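Local coordinates for putative uncharacterized protein (Streptococcus suis, PDB 4XZ7) that is a transglutaminase and virulence factor with antiphagocytic properties that probably cross-links proteins through a papain-like core, at residues R34-L39 and D78-L83. Numbering follows the deposited sequence.
Sequences RQFHVL and DFPHIL
Parallel pairing of strands 36-40 and 79-86, inside the mixed sheet near the N-terminal end of the chain, puts His37 beside His81, Val38 beside Ile82 and Leu39 beside Leu83. His37 straddles His81 on the neighbouring strand: its N donates to Pro80 O (3.0 Å) and its O accepts from Ile82 N (2.9 Å). Two residues on, Leu39 N donates to Ile82 O at 2.8 Å.

On the face carrying the two histidines, His37, Phe79 and His81 form an aromatic cluster. The His37 ring lies against Phe79 in a face-to-face stack, centroids 4.3 Å apart and planes inclined at 29°, with Phe79 CD2 over the centre of the imidazole. In an offset edge-to-face pair, the edge of the His37 ring turns toward the face of His81, planes at 82°, while His37 CB sits over the middle of that face in a CH-pi contact, 3.6 Å from the centroid. His81 has its own tether: ND1 donates to Phe79 O at 2.7 Å, within the imidazole plane, which helps set the ring's rotation. His37 ND1 is hydrogen-bonded to the backbone N of Leu50 in strand 48-51, the antiparallel neighbour on the far side of 36-40. Both strands are thus interior to the sheet, since 79-86 pairs also with 63-68 and 74-76.

Leu39 brings CG to the in-plane edge of His81, near CD2, and lies side by side with Leu83. On the opposite face, with its chain extended (chi2 168°), Ile82 carries CD1 to Phe36 CG, 3.6 Å away. Leu56 of helix 53-59 covers Phe36, Val38 and Ile82 there.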
loop_
_atom_site.group_PDB
_atom_site.type_symbol
_atom_site.label_atom_id
_atom_site.label_comp_id
_atom_site.label_asym_id
_atom_site.label_seq_id
_atom_site.Cartn_x
_atom_site.Cartn_y
_atom_site.Cartn_z
ATOM N N ARG B 34 -12.511 -38.489 -6.923
ATOM C CA ARG B 34 -13.281 -37.386 -6.365
ATOM C C ARG B 34 -12.387 -36.380 -5.666
ATOM O O ARG B 34 -12.689 -35.185 -5.595
ATOM C CB ARG B 34 -14.327 -37.950 -5.391
ATOM C CG ARG B 34 -15.232 -36.947 -4.717
ATOM C CD ARG B 34 -16.323 -37.658 -3.880
ATOM N NE ARG B 34 -17.071 -36.693 -3.085
ATOM C CZ ARG B 34 -16.682 -36.249 -1.891
ATOM N NH1 ARG B 34 -17.415 -35.357 -1.238
ATOM N NH2 ARG B 34 -15.558 -36.698 -1.346
ATOM N N GLN B 35 -11.289 -36.875 -5.114
ATOM C CA GLN B 35 -10.338 -35.996 -4.457
ATOM C C GLN B 35 -8.934 -36.188 -5.027
ATOM O O GLN B 35 -8.549 -37.297 -5.413
ATOM C CB GLN B 35 -10.342 -36.232 -2.946
ATOM C CG GLN B 35 -11.693 -35.972 -2.282
ATOM C CD GLN B 35 -11.704 -36.363 -0.816
ATOM O OE1 GLN B 35 -11.273 -37.453 -0.450
ATOM N NE2 GLN B 35 -12.196 -35.471 0.027
ATOM N N PHE B 36 -8.183 -35.089 -5.064
ATOM C CA PHE B 36 -6.868 -35.050 -5.690
ATOM C C PHE B 36 -5.913 -34.237 -4.828
ATOM O O PHE B 36 -6.321 -33.222 -4.264
ATOM C CB PHE B 36 -6.952 -34.418 -7.086
ATOM C CG PHE B 36 -7.849 -35.155 -8.063
ATOM C CD1 PHE B 36 -7.321 -36.105 -8.921
ATOM C CD2 PHE B 36 -9.206 -34.860 -8.153
ATOM C CE1 PHE B 36 -8.136 -36.775 -9.843
ATOM C CE2 PHE B 36 -10.032 -35.518 -9.070
ATOM C CZ PHE B 36 -9.497 -36.485 -9.911
ATOM N N HIS B 37 -4.645 -34.638 -4.717
ATOM C CA HIS B 37 -3.685 -33.689 -4.159
ATOM C C HIS B 37 -3.241 -32.801 -5.301
ATOM O O HIS B 37 -3.347 -33.190 -6.466
ATOM C CB HIS B 37 -2.476 -34.367 -3.494
ATOM C CG HIS B 37 -2.829 -35.142 -2.272
ATOM N ND1 HIS B 37 -3.960 -34.870 -1.524
ATOM C CD2 HIS B 37 -2.237 -36.208 -1.680
ATOM C CE1 HIS B 37 -4.037 -35.724 -0.522
ATOM N NE2 HIS B 37 -3.008 -36.556 -0.596
ATOM N N VAL B 38 -2.754 -31.610 -4.985
ATOM C CA VAL B 38 -2.320 -30.703 -6.038
ATOM C C VAL B 38 -0.969 -30.091 -5.716
ATOM O O VAL B 38 -0.794 -29.481 -4.660
ATOM C CB VAL B 38 -3.329 -29.564 -6.277
ATOM C CG1 VAL B 38 -2.825 -28.663 -7.405
ATOM C CG2 VAL B 38 -4.722 -30.145 -6.597
ATOM N N LEU B 39 -0.023 -30.271 -6.635
ATOM C CA LEU B 39 1.314 -29.706 -6.522
ATOM C C LEU B 39 1.438 -28.535 -7.460
ATOM O O LEU B 39 1.014 -28.609 -8.602
ATOM C CB LEU B 39 2.388 -30.738 -6.858
ATOM C CG LEU B 39 2.407 -31.978 -5.961
ATOM C CD1 LEU B 39 3.391 -33.019 -6.491
ATOM C CD2 LEU B 39 2.746 -31.577 -4.531
ATOM N N ASP B 78 0.626 -43.581 -3.405
ATOM C CA ASP B 78 -0.659 -44.144 -3.770
ATOM C C ASP B 78 -1.786 -43.119 -3.690
ATOM O O ASP B 78 -2.894 -43.440 -3.283
ATOM C CB ASP B 78 -0.954 -45.367 -2.905
ATOM C CG ASP B 78 -0.195 -46.601 -3.381
ATOM O OD1 ASP B 78 0.317 -47.356 -2.522
ATOM O OD2 ASP B 78 -0.100 -46.806 -4.617
ATOM N N PHE B 79 -1.497 -41.882 -4.079
ATOM C CA PHE B 79 -2.574 -40.920 -4.230
ATOM C C PHE B 79 -2.342 -40.031 -5.453
ATOM O O PHE B 79 -1.216 -39.600 -5.725
ATOM C CB PHE B 79 -2.730 -40.076 -2.964
ATOM C CG PHE B 79 -4.140 -39.587 -2.746
ATOM C CD1 PHE B 79 -5.092 -40.409 -2.159
ATOM C CD2 PHE B 79 -4.521 -38.317 -3.158
ATOM C CE1 PHE B 79 -6.399 -39.962 -1.979
ATOM C CE2 PHE B 79 -5.827 -37.865 -2.976
ATOM C CZ PHE B 79 -6.762 -38.686 -2.389
ATOM N N PRO B 80 -3.411 -39.790 -6.219
ATOM C CA PRO B 80 -3.221 -39.032 -7.457
ATOM C C PRO B 80 -2.915 -37.561 -7.182
ATOM O O PRO B 80 -3.595 -36.871 -6.392
ATOM C CB PRO B 80 -4.545 -39.218 -8.214
ATOM C CG PRO B 80 -5.520 -39.840 -7.231
ATOM C CD PRO B 80 -4.724 -40.459 -6.130
ATOM N N HIS B 81 -1.849 -37.098 -7.822
ATOM C CA HIS B 81 -1.414 -35.720 -7.699
ATOM C C HIS B 81 -1.561 -35.006 -9.038
ATOM O O HIS B 81 -1.097 -35.497 -10.067
ATOM C CB HIS B 81 0.038 -35.638 -7.225
ATOM C CG HIS B 81 0.230 -35.948 -5.770
ATOM N ND1 HIS B 81 -0.134 -37.151 -5.210
ATOM C CD2 HIS B 81 0.754 -35.206 -4.766
ATOM C CE1 HIS B 81 0.155 -37.135 -3.915
ATOM N NE2 HIS B 81 0.693 -35.968 -3.622
ATOM N N ILE B 82 -2.203 -33.845 -9.019
ATOM C CA ILE B 82 -2.279 -32.999 -10.198
ATOM C C ILE B 82 -1.179 -31.950 -10.133
ATOM O O ILE B 82 -0.947 -31.370 -9.083
ATOM C CB ILE B 82 -3.662 -32.335 -10.308
ATOM C CG1 ILE B 82 -4.715 -33.426 -10.540
ATOM C CG2 ILE B 82 -3.661 -31.283 -11.434
ATOM C CD1 ILE B 82 -6.146 -32.967 -10.381
ATOM N N LEU B 83 -0.473 -31.741 -11.241
ATOM C CA LEU B 83 0.578 -30.732 -11.300
ATOM C C LEU B 83 0.064 -29.475 -11.966
ATOM O O LEU B 83 -0.467 -29.541 -13.069
ATOM C CB LEU B 83 1.787 -31.243 -12.084
ATOM C CG LEU B 83 2.888 -32.086 -11.434
ATOM C CD1 LEU B 83 2.374 -32.923 -10.310
ATOM C CD2 LEU B 83 3.487 -32.976 -12.510
#